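Local coordinates for protein acyl-homoserine-lactone synthase (Mesorhizobium sp. ORS 3359, PDB 6WNS) that synthesises acyl-homoserine lactone quorum-sensing signals, as a CoA-dependent acyltransferase that probably joins an acyl group from acyl-CoA to S-adenosylmethionine, at residues L153-G164 with I175-A185. Residues are numbered along the deposited sequence; the frame is centred on the assembly and turned at random.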
ATOM      1  N   LEU A 153     -13.392   2.124   2.994  1.00 81.18           N
ATOM      2  CA  LEU A 153     -13.056   0.918   2.194  1.00 81.73           C
ATOM      3  C   LEU A 153     -14.287   0.009   2.134  1.00 85.27           C
ATOM      4  O   LEU A 153     -14.540  -0.568   1.036  1.00 84.86           O
ATOM      5  CB  LEU A 153     -11.855   0.164   2.767  1.00 80.32           C
ATOM      6  CG  LEU A 153     -10.471   0.819   2.599  1.00 73.40           C
ATOM      7  CD1 LEU A 153      -9.425  -0.046   3.248  1.00 70.85           C
ATOM      8  CD2 LEU A 153     -10.082   1.069   1.147  1.00 70.27           C
ATOM      9  N   ARG A 154     -15.045  -0.078   3.236  1.00 85.02           N
ATOM     10  CA  ARG A 154     -16.343  -0.818   3.279  1.00 89.55           C
ATOM     11  C   ARG A 154     -17.405  -0.093   2.443  1.00 90.23           C
ATOM     12  O   ARG A 154     -18.397  -0.722   2.237  1.00102.33           O
ATOM     13  CB  ARG A 154     -16.817  -1.141   4.706  1.00 88.81           C
ATOM     14  CG  ARG A 154     -16.112  -2.374   5.278  1.00 88.22           C
ATOM     15  CD  ARG A 154     -16.778  -3.090   6.436  1.00 94.02           C
ATOM     16  NE  ARG A 154     -16.371  -2.519   7.690  1.00 93.15           N
ATOM     17  CZ  ARG A 154     -15.693  -3.102   8.670  1.00 92.90           C
ATOM     18  NH1 ARG A 154     -15.300  -4.351   8.608  1.00 91.51           N
ATOM     19  NH2 ARG A 154     -15.360  -2.369   9.723  1.00 95.39           N
ATOM     20  N   ALA A 155     -17.173   1.113   1.897  1.00 91.75           N
ATOM     21  CA  ALA A 155     -18.067   1.841   0.949  1.00 95.72           C
ATOM     22  C   ALA A 155     -17.735   1.485  -0.511  1.00 96.40           C
ATOM     23  O   ALA A 155     -18.641   1.621  -1.370  1.00 96.24           O
ATOM     24  CB  ALA A 155     -17.991   3.345   1.146  1.00 94.98           C
ATOM     25  N   LEU A 156     -16.483   1.085  -0.784  1.00 97.04           N
ATOM     26  CA  LEU A 156     -15.968   0.709  -2.140  1.00100.75           C
ATOM     27  C   LEU A 156     -16.256  -0.787  -2.484  1.00103.22           C
ATOM     28  O   LEU A 156     -15.913  -1.212  -3.644  1.00103.85           O
ATOM     29  CB  LEU A 156     -14.464   1.001  -2.202  1.00 96.99           C
ATOM     30  CG  LEU A 156     -14.055   2.392  -2.695  1.00 96.89           C
ATOM     31  CD1 LEU A 156     -14.653   3.477  -1.829  1.00 98.99           C
ATOM     32  CD2 LEU A 156     -12.525   2.514  -2.700  1.00 94.52           C
ATOM     33  N   GLY A 157     -16.711  -1.597  -1.504  1.00 99.90           N
ATOM     34  CA  GLY A 157     -17.050  -3.028  -1.658  1.00107.20           C
ATOM     35  C   GLY A 157     -16.171  -3.950  -0.821  1.00100.98           C
ATOM     36  O   GLY A 157     -16.379  -5.165  -0.889  1.00101.58           O
ATOM     37  N   TRP A 158     -15.251  -3.431  -0.010  1.00 88.57           N
ATOM     38  CA  TRP A 158     -14.215  -4.305   0.608  1.00 88.28           C
ATOM     39  C   TRP A 158     -14.789  -4.991   1.855  1.00 90.44           C
ATOM     40  O   TRP A 158     -15.539  -4.297   2.697  1.00 97.60           O
ATOM     41  CB  TRP A 158     -12.934  -3.541   0.940  1.00 81.98           C
ATOM     42  CG  TRP A 158     -12.259  -2.932  -0.240  1.00 78.26           C
ATOM     43  CD1 TRP A 158     -12.822  -2.522  -1.411  1.00 82.01           C
ATOM     44  CD2 TRP A 158     -10.877  -2.546  -0.292  1.00 75.19           C
ATOM     45  NE1 TRP A 158     -11.871  -1.939  -2.201  1.00 80.78           N
ATOM     46  CE2 TRP A 158     -10.661  -1.964  -1.554  1.00 75.85           C
ATOM     47  CE3 TRP A 158      -9.793  -2.709   0.569  1.00 72.24           C
ATOM     48  CZ2 TRP A 158      -9.405  -1.522  -1.960  1.00 70.59           C
ATOM     49  CZ3 TRP A 158      -8.555  -2.232   0.191  1.00 71.69           C
ATOM     50  CH2 TRP A 158      -8.365  -1.664  -1.071  1.00 70.97           C
ATOM     51  N   THR A 159     -14.504  -6.322   1.948  1.00 91.60           N
ATOM     52  CA  THR A 159     -14.884  -7.077   3.163  1.00 95.18           C
ATOM     53  C   THR A 159     -13.553  -7.141   3.939  1.00 90.11           C
ATOM     54  O   THR A 159     -12.448  -7.448   3.296  1.00 90.27           O
ATOM     55  CB  THR A 159     -15.698  -8.348   2.820  1.00 98.30           C
ATOM     56  OG1 THR A 159     -14.799  -9.451   2.913  1.00105.20           O
ATOM     57  CG2 THR A 159     -16.350  -8.348   1.444  1.00 96.91           C
ATOM     58  N   LEU A 160     -13.581  -6.661   5.188  1.00 86.90           N
ATOM     59  CA  LEU A 160     -12.364  -6.582   6.044  1.00 84.64           C
ATOM     60  C   LEU A 160     -12.767  -6.746   7.500  1.00 87.62           C
ATOM     61  O   LEU A 160     -13.959  -6.561   7.813  1.00 94.53           O
ATOM     62  CB  LEU A 160     -11.664  -5.240   5.857  1.00 78.39           C
ATOM     63  CG  LEU A 160     -12.489  -4.019   6.249  1.00 79.25           C
ATOM     64  CD1 LEU A 160     -12.370  -3.665   7.723  1.00 79.17           C
ATOM     65  CD2 LEU A 160     -12.143  -2.851   5.378  1.00 76.93           C
ATOM     66  N   PHE A 161     -11.785  -7.082   8.333  1.00 87.27           N
ATOM     67  CA  PHE A 161     -11.973  -7.460   9.751  1.00 90.37           C
ATOM     68  C   PHE A 161     -10.973  -6.614  10.534  1.00 83.60           C
ATOM     69  O   PHE A 161      -9.759  -6.669  10.234  1.00 82.01           O
ATOM     70  CB  PHE A 161     -11.794  -8.970   9.960  1.00 91.49           C
ATOM     71  CG  PHE A 161     -13.008  -9.842   9.751  1.00103.77           C
ATOM     72  CD1 PHE A 161     -14.152  -9.686  10.524  1.00107.12           C
ATOM     73  CD2 PHE A 161     -12.957 -10.913   8.869  1.00106.77           C
ATOM     74  CE1 PHE A 161     -15.246 -10.517  10.356  1.00115.41           C
ATOM     75  CE2 PHE A 161     -14.039 -11.755   8.711  1.00107.76           C
ATOM     76  CZ  PHE A 161     -15.183 -11.562   9.460  1.00118.09           C
ATOM     77  N   GLU A 162     -11.449  -5.819  11.487  1.00 84.11           N
ATOM     78  CA  GLU A 162     -10.552  -5.167  12.477  1.00 80.94           C
ATOM     79  C   GLU A 162      -9.838  -6.268  13.281  1.00 83.15           C
ATOM     80  O   GLU A 162     -10.459  -7.290  13.544  1.00 81.68           O
ATOM     81  CB  GLU A 162     -11.349  -4.247  13.400  1.00 85.20           C
ATOM     82  CG  GLU A 162     -11.867  -2.991  12.710  1.00 83.30           C
ATOM     83  CD  GLU A 162     -13.190  -3.130  11.961  1.00 89.37           C
ATOM     84  OE1 GLU A 162     -13.721  -1.998  11.479  1.00 89.51           O
ATOM     85  OE2 GLU A 162     -13.710  -4.379  11.866  1.00 87.23           O
ATOM     86  N   LEU A 163      -8.565  -6.097  13.625  1.00 78.29           N
ATOM     87  CA  LEU A 163      -7.757  -7.168  14.256  1.00 81.24           C
ATOM     88  C   LEU A 163      -7.578  -6.820  15.752  1.00 84.21           C
ATOM     89  O   LEU A 163      -7.028  -7.632  16.532  1.00 90.20           O
ATOM     90  CB  LEU A 163      -6.364  -7.217  13.600  1.00 76.60           C
ATOM     91  CG  LEU A 163      -6.357  -7.759  12.171  1.00 76.01           C
ATOM     92  CD1 LEU A 163      -5.027  -7.519  11.504  1.00 72.86           C
ATOM     93  CD2 LEU A 163      -6.723  -9.265  12.120  1.00 83.18           C
ATOM     94  N   GLY A 164      -8.090  -5.657  16.178  1.00 83.50           N
ATOM     95  CA  GLY A 164      -7.919  -5.270  17.574  1.00 86.54           C
ATOM     96  C   GLY A 164      -8.658  -3.922  17.974  1.00 87.13           C
ATOM     97  O   GLY A 164      -9.303  -3.293  17.091  1.00 88.09           O
ATOM     98  N   ILE A 175      -5.351   1.651  13.541  1.00 60.17           N
ATOM     99  CA  ILE A 175      -6.018   0.329  13.747  1.00 62.67           C
ATOM    100  C   ILE A 175      -5.440  -0.657  12.725  1.00 63.42           C
ATOM    101  O   ILE A 175      -4.903  -0.237  11.663  1.00 63.74           O
ATOM    102  CB  ILE A 175      -7.547   0.466  13.701  1.00 67.92           C
ATOM    103  CG1 ILE A 175      -8.258  -0.800  14.228  1.00 68.12           C
ATOM    104  CG2 ILE A 175      -8.032   0.875  12.309  1.00 68.84           C
ATOM    105  CD1 ILE A 175      -9.570  -0.516  14.919  1.00 75.14           C
ATOM    106  N   ALA A 176      -5.389  -1.930  13.099  1.00 65.28           N
ATOM    107  CA  ALA A 176      -5.003  -3.045  12.223  1.00 60.42           C
ATOM    108  C   ALA A 176      -6.235  -3.709  11.592  1.00 68.75           C
ATOM    109  O   ALA A 176      -7.253  -4.015  12.320  1.00 69.56           O
ATOM    110  CB  ALA A 176      -4.176  -3.991  13.038  1.00 61.74           C
ATOM    111  N   LEU A 177      -6.153  -3.975  10.286  1.00 68.70           N
ATOM    112  CA  LEU A 177      -7.231  -4.602   9.469  1.00 68.65           C
ATOM    113  C   LEU A 177      -6.693  -5.822   8.718  1.00 70.05           C
ATOM    114  O   LEU A 177      -5.492  -5.811   8.326  1.00 64.54           O
ATOM    115  CB  LEU A 177      -7.624  -3.564   8.425  1.00 70.38           C
ATOM    116  CG  LEU A 177      -8.710  -2.556   8.755  1.00 74.47           C
ATOM    117  CD1 LEU A 177      -8.947  -2.314  10.236  1.00 75.72           C
ATOM    118  CD2 LEU A 177      -8.412  -1.314   7.994  1.00 68.57           C
ATOM    119  N   LEU A 178      -7.551  -6.814   8.440  1.00 73.77           N
ATOM    120  CA  LEU A 178      -7.270  -7.915   7.465  1.00 70.84           C
ATOM    121  C   LEU A 178      -8.281  -7.858   6.306  1.00 73.06           C
ATOM    122  O   LEU A 178      -9.487  -7.943   6.578  1.00 79.46           O
ATOM    123  CB  LEU A 178      -7.313  -9.254   8.192  1.00 73.87           C
ATOM    124  CG  LEU A 178      -6.932 -10.433   7.293  1.00 75.60           C
ATOM    125  CD1 LEU A 178      -5.485 -10.257   6.843  1.00 70.34           C
ATOM    126  CD2 LEU A 178      -7.148 -11.788   7.974  1.00 78.54           C
ATOM    127  N   ILE A 179      -7.822  -7.636   5.070  1.00 71.24           N
ATOM    128  CA  ILE A 179      -8.690  -7.328   3.892  1.00 76.92           C
ATOM    129  C   ILE A 179      -8.753  -8.566   3.009  1.00 78.19           C
ATOM    130  O   ILE A 179      -7.674  -9.077   2.678  1.00 79.41           O
ATOM    131  CB  ILE A 179      -8.159  -6.089   3.125  1.00 74.05           C
ATOM    132  CG1 ILE A 179      -8.342  -4.811   3.949  1.00 76.46           C
ATOM    133  CG2 ILE A 179      -8.852  -5.927   1.775  1.00 79.75           C
ATOM    134  CD1 ILE A 179      -7.304  -3.727   3.667  1.00 70.42           C
ATOM    135  N   ASP A 180      -9.968  -9.049   2.675  1.00 83.82           N
ATOM    136  CA  ASP A 180     -10.142 -10.070   1.612  1.00 87.90           C
ATOM    137  C   ASP A 180      -9.956  -9.340   0.237  1.00 87.09           C
ATOM    138  O   ASP A 180     -10.605  -8.351  -0.130  1.00 92.72           O
ATOM    139  CB  ASP A 180     -11.493 -10.800   1.694  1.00 94.56           C
ATOM    140  CG  ASP A 180     -11.610 -11.596   2.974  1.00 97.37           C
ATOM    141  OD1 ASP A 180     -10.536 -11.854   3.600  1.00 99.50           O
ATOM    142  OD2 ASP A 180     -12.779 -12.008   3.303  1.00118.79           O
ATOM    143  N   VAL A 181      -9.140 -10.080  -0.578  1.00 84.39           N
ATOM    144  CA  VAL A 181      -8.878  -9.797  -2.023  1.00 85.17           C
ATOM    145  C   VAL A 181      -9.904 -10.610  -2.820  1.00 91.83           C
ATOM    146  O   VAL A 181      -9.647 -11.774  -3.077  1.00 96.36           O
ATOM    147  CB  VAL A 181      -7.423 -10.136  -2.417  1.00 80.69           C
ATOM    148  CG1 VAL A 181      -7.142  -9.805  -3.870  1.00 81.19           C
ATOM    149  CG2 VAL A 181      -6.395  -9.450  -1.523  1.00 75.52           C
ATOM    150  N   THR A 182     -11.056 -10.013  -3.124  1.00 97.68           N
ATOM    151  CA  THR A 182     -12.205 -10.690  -3.762  1.00 99.79           C
ATOM    152  C   THR A 182     -12.477 -10.034  -5.129  1.00103.45           C
ATOM    153  O   THR A 182     -12.277  -8.775  -5.313  1.00 98.47           O
ATOM    154  CB  THR A 182     -13.379 -10.766  -2.770  1.00101.71           C
ATOM    155  OG1 THR A 182     -13.928  -9.483  -2.411  1.00100.18           O
ATOM    156  CG2 THR A 182     -12.968 -11.479  -1.498  1.00 99.25           C
ATOM    157  N   PRO A 183     -12.867 -10.865  -6.142  1.00109.08           N
ATOM    158  CA  PRO A 183     -13.285 -10.373  -7.462  1.00109.24           C
ATOM    159  C   PRO A 183     -14.337  -9.164  -7.439  1.00110.45           C
ATOM    160  O   PRO A 183     -14.454  -8.377  -8.432  1.00116.79           O
ATOM    161  CB  PRO A 183     -13.860 -11.657  -8.088  1.00115.13           C
ATOM    162  CG  PRO A 183     -12.935 -12.728  -7.577  1.00114.09           C
ATOM    163  CD  PRO A 183     -12.740 -12.340  -6.123  1.00110.94           C
ATOM    164  N   GLU A 184     -15.073  -9.197  -6.265  1.00108.93           N
ATOM    165  CA  GLU A 184     -16.268  -8.341  -6.024  1.00114.22           C
ATOM    166  C   GLU A 184     -15.723  -6.989  -5.584  1.00110.46           C
ATOM    167  O   GLU A 184     -16.068  -5.948  -6.240  1.00108.64           O
ATOM    168  CB  GLU A 184     -17.288  -8.930  -5.019  1.00124.26           C
ATOM    169  CG  GLU A 184     -16.787 -10.051  -4.089  1.00126.46           C
ATOM    170  CD  GLU A 184     -16.888 -11.498  -4.595  1.00125.08           C
ATOM    171  OE1 GLU A 184     -15.847 -12.076  -4.999  1.00119.23           O
ATOM    172  OE2 GLU A 184     -17.988 -12.065  -4.534  1.00133.63           O
ATOM    173  N   ALA A 185     -14.858  -7.024  -4.562  1.00104.54           N
ATOM    174  CA  ALA A 185     -14.159  -5.838  -4.021  1.00 98.25           C
ATOM    175  C   ALA A 185     -13.652  -5.067  -5.262  1.00 98.21           C
ATOM    176  O   ALA A 185     -14.052  -3.802  -5.497  1.00107.74           O
ATOM    177  CB  ALA A 185     -13.095  -6.293  -3.040  1.00 92.16           C
TER
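Phe-161 and Leu-178 form the antiparallel hydrogen-bonded pair at the middle of a β-hairpin: Leu-178 N donates to Phe-161 O at 2.8 Å, nearly straight at 163°, and Phe-161 N returns a bond to Leu-178 O. Beyond this pair, Asp-180 N gives to Thr-159 O (3.0 Å) and Leu-163 N to Ala-176 O (2.8 Å), the latter donor tilted 35° from the carbonyl plane. Strand 160-162 is the outermost strand at this end of the mixed sheet, consistent with the GNAT-like fold of autoinducer synthases, whereas Ile-175, Leu-177 and Ile-179 use their backbones to bond strand 140-146.

In the turn before strand 160-162, Trp-158 sets its CG anti to the carbonyl carbon (chi1 -61°), which brings CE3 to within 3.6 Å of Ile-179 CG2; Ile-179 CD1 lies at the ring edge, Leu-153 CD2 over the rim of one face, and Trp-158 CD1 is 4.1 Å from Ala-185 CB. NE1 of the buried Trp-158 is satisfied by Thr-189 OG1, a hydroxyl also bonded to Ala-185 O. A leucine in place of Trp-158 would probably open a gap beside Ile-179 and deprive the Thr-189 hydroxyl of its indole partner.

Asp-180 OD1 bonds Gln-140. Main-chain bonds thus bind the edge strand, while the indole packs on strand 174-180 and reaches helix 183-192 through Ala-185 and Thr-189.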